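Local atomic coordinates of homoprotocatechuate 2,3-dioxygenase (Brevibacterium fuscum, PDB entry 4Z6M), a protein that cleaves the aromatic ring of homoprotocatechuate with molecular oxygen at an iron(II) centre, as an extradiol dioxygenase. Residues Ala92-Leu97 against Arg167-Asp172. The protein carries 1 engineered substitution. Sequence-based numbering, arbitrary orientation.
Sequences AYYQEL and RKYLED
Tyr93 and Tyr94 meet Tyr169 and Asp172 in a buried helix-to-helix contact between two glyoxalase-superfamily regions of the chain. Each helix belongs to a beta-alpha-beta-beta-beta module of that fold. Helix 84-96 links strands 73-81 and 101-104 of one sheet, and helix 163-172 links strands 152-160 and 176-182 of the other. The nearest backbones, Leu97 CA and Tyr169 CA, are still 10.1 Å apart.

Tyr94 OH donates to Tyr169 OH at 2.8 Å. Tyr169 OH lies at the edge of the Tyr94 ring, in its plane. The two side chains cross at about a right angle, and Tyr94 CE1 comes to 4.1 Å from Tyr169 CE1. Leu97 adds its CD1 methyl, 4.3 Å from Tyr169 CE1. The side chain of Tyr126 in strand 125-129 touches those of both tyrosines.

Tyr93 makes a second crossing. With CG anti to the backbone N (chi1 -169°), its ring extends across to helix 163-172. Tyr93 OH ends 3.4 Å from Asp172 CB. A water oxygen lies 2.6 Å from Tyr93 OH and donates to Tyr169 O at 2.8 Å. Lys168 NZ forms a salt bridge with Asp172, hydrogen-bonding to OD2 through the syn lone pair of that oxygen.

Tyr169 OH accepts from Tyr94 and is also hydrogen-bonded to Asp120 OD2. This buried hydroxyl thus has two polar partners, and the carboxylate would probably polarise the pair. One direct hydrogen bond and one water bridge link the helices, with carbon contacts beside them.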
loop_
_atom_site.group_PDB
_atom_site.type_symbol
_atom_site.label_atom_id
_atom_site.label_comp_id
_atom_site.label_asym_id
_atom_site.label_seq_id
_atom_site.Cartn_x
_atom_site.Cartn_y
_atom_site.Cartn_z
ATOM N N ALA A 92 -32.672 -18.896 27.699
ATOM C CA ALA A 92 -34.139 -18.844 27.639
ATOM C C ALA A 92 -34.649 -18.821 26.198
ATOM O O ALA A 92 -35.650 -19.452 25.873
ATOM C CB ALA A 92 -34.671 -17.622 28.390
ATOM N N TYR A 93 -33.947 -18.096 25.345
ATOM C CA TYR A 93 -34.339 -17.954 23.944
ATOM C C TYR A 93 -34.259 -19.300 23.221
ATOM O O TYR A 93 -35.223 -19.736 22.576
ATOM C CB TYR A 93 -33.436 -16.924 23.285
ATOM C CG TYR A 93 -33.852 -16.462 21.910
ATOM C CD1 TYR A 93 -34.687 -15.364 21.762
ATOM C CD2 TYR A 93 -33.327 -17.047 20.759
ATOM C CE1 TYR A 93 -35.032 -14.877 20.515
ATOM C CE2 TYR A 93 -33.696 -16.586 19.501
ATOM C CZ TYR A 93 -34.529 -15.492 19.386
ATOM O OH TYR A 93 -34.878 -15.002 18.149
ATOM N N TYR A 94 -33.133 -19.987 23.363
ATOM C CA TYR A 94 -32.954 -21.260 22.690
ATOM C C TYR A 94 -33.790 -22.389 23.305
ATOM O O TYR A 94 -34.218 -23.287 22.590
ATOM C CB TYR A 94 -31.474 -21.630 22.588
ATOM C CG TYR A 94 -30.798 -20.875 21.445
ATOM C CD1 TYR A 94 -30.919 -21.325 20.136
ATOM C CD2 TYR A 94 -30.122 -19.672 21.665
ATOM C CE1 TYR A 94 -30.342 -20.634 19.087
ATOM C CE2 TYR A 94 -29.547 -18.979 20.624
ATOM C CZ TYR A 94 -29.647 -19.462 19.347
ATOM O OH TYR A 94 -29.052 -18.750 18.337
ATOM N N GLN A 95 -34.057 -22.314 24.609
ATOM C CA GLN A 95 -34.981 -23.264 25.225
ATOM C C GLN A 95 -36.389 -23.074 24.670
ATOM O O GLN A 95 -37.078 -24.053 24.382
ATOM C CB GLN A 95 -34.923 -23.176 26.749
ATOM C CG GLN A 95 -33.650 -23.837 27.256
ATOM C CD GLN A 95 -33.431 -23.696 28.754
ATOM O OE1 GLN A 95 -34.004 -22.817 29.417
ATOM N NE2 GLN A 95 -32.573 -24.554 29.295
ATOM N N GLU A 96 -36.795 -21.823 24.455
ATOM C CA GLU A 96 -38.093 -21.577 23.838
ATOM C C GLU A 96 -38.174 -22.087 22.400
ATOM O O GLU A 96 -39.226 -22.578 21.978
ATOM C CB GLU A 96 -38.496 -20.113 23.918
ATOM C CG GLU A 96 -39.933 -19.911 23.452
ATOM C CD GLU A 96 -40.444 -18.501 23.584
ATOM O OE1 GLU A 96 -39.865 -17.710 24.369
ATOM O OE2 GLU A 96 -41.453 -18.198 22.885
ATOM N N LEU A 97 -37.068 -21.997 21.657
ATOM C CA LEU A 97 -36.976 -22.613 20.324
ATOM C C LEU A 97 -36.920 -24.141 20.306
ATOM O O LEU A 97 -36.945 -24.747 19.235
ATOM C CB LEU A 97 -35.743 -22.088 19.580
ATOM C CG LEU A 97 -35.760 -20.611 19.177
ATOM C CD1 LEU A 97 -34.393 -20.178 18.661
ATOM C CD2 LEU A 97 -36.856 -20.349 18.150
ATOM N N ARG A 167 -32.228 -17.145 7.352
ATOM C CA ARG A 167 -32.230 -15.684 7.432
ATOM C C ARG A 167 -33.257 -15.153 8.428
ATOM O O ARG A 167 -32.940 -14.301 9.244
ATOM C CB ARG A 167 -32.455 -15.070 6.050
ATOM C CG ARG A 167 -32.684 -13.569 6.050
ATOM C CD ARG A 167 -33.210 -13.198 4.689
ATOM N NE ARG A 167 -33.406 -11.769 4.522
ATOM C CZ ARG A 167 -33.135 -11.133 3.378
ATOM N NH1 ARG A 167 -32.626 -11.797 2.330
ATOM N NH2 ARG A 167 -33.326 -9.844 3.294
ATOM N N LYS A 168 -34.483 -15.654 8.359
ATOM C CA LYS A 168 -35.532 -15.220 9.279
ATOM C C LYS A 168 -35.141 -15.480 10.738
ATOM O O LYS A 168 -35.305 -14.606 11.601
ATOM C CB LYS A 168 -36.844 -15.907 8.928
ATOM C CG LYS A 168 -38.034 -15.304 9.636
ATOM C CD LYS A 168 -38.365 -16.007 10.925
ATOM C CE LYS A 168 -39.823 -15.782 11.287
ATOM N NZ LYS A 168 -39.995 -16.078 12.723
ATOM N N TYR A 169 -34.594 -16.659 10.996
ATOM C CA TYR A 169 -34.153 -17.030 12.337
ATOM C C TYR A 169 -33.052 -16.087 12.845
ATOM O O TYR A 169 -33.117 -15.596 13.961
ATOM C CB TYR A 169 -33.740 -18.504 12.364
ATOM C CG TYR A 169 -32.594 -18.850 13.296
ATOM C CD1 TYR A 169 -32.753 -18.837 14.675
ATOM C CD2 TYR A 169 -31.359 -19.176 12.787
ATOM C CE1 TYR A 169 -31.706 -19.146 15.526
ATOM C CE2 TYR A 169 -30.296 -19.485 13.629
ATOM C CZ TYR A 169 -30.486 -19.474 14.986
ATOM O OH TYR A 169 -29.448 -19.787 15.818
ATOM N N LEU A 170 -32.071 -15.797 11.992
ATOM C CA LEU A 170 -30.983 -14.895 12.385
ATOM C C LEU A 170 -31.470 -13.472 12.551
ATOM O O LEU A 170 -30.980 -12.763 13.425
ATOM C CB LEU A 170 -29.801 -14.984 11.417
ATOM C CG LEU A 170 -29.005 -16.296 11.480
ATOM C CD1 LEU A 170 -27.975 -16.348 10.372
ATOM C CD2 LEU A 170 -28.332 -16.528 12.822
ATOM N N GLU A 171 -32.458 -13.045 11.758
ATOM C CA GLU A 171 -33.030 -11.721 11.970
ATOM C C GLU A 171 -33.749 -11.601 13.305
ATOM O O GLU A 171 -33.609 -10.594 14.009
ATOM C CB GLU A 171 -33.971 -11.356 10.816
ATOM C CG GLU A 171 -33.247 -11.061 9.517
ATOM C CD GLU A 171 -34.211 -10.819 8.374
ATOM O OE1 GLU A 171 -35.265 -11.497 8.302
ATOM O OE2 GLU A 171 -33.925 -9.935 7.572
ATOM N N ASP A 172 -34.499 -12.636 13.664
ATOM C CA ASP A 172 -35.191 -12.638 14.955
ATOM C C ASP A 172 -34.172 -12.568 16.085
ATOM O O ASP A 172 -34.396 -11.948 17.115
ATOM C CB ASP A 172 -36.043 -13.909 15.098
ATOM C CG ASP A 172 -37.328 -13.869 14.262
ATOM O OD1 ASP A 172 -37.752 -12.793 13.819
ATOM O OD2 ASP A 172 -37.925 -14.946 14.070
HETATM O O HOH W 1 -34.396 -16.655 16.234
#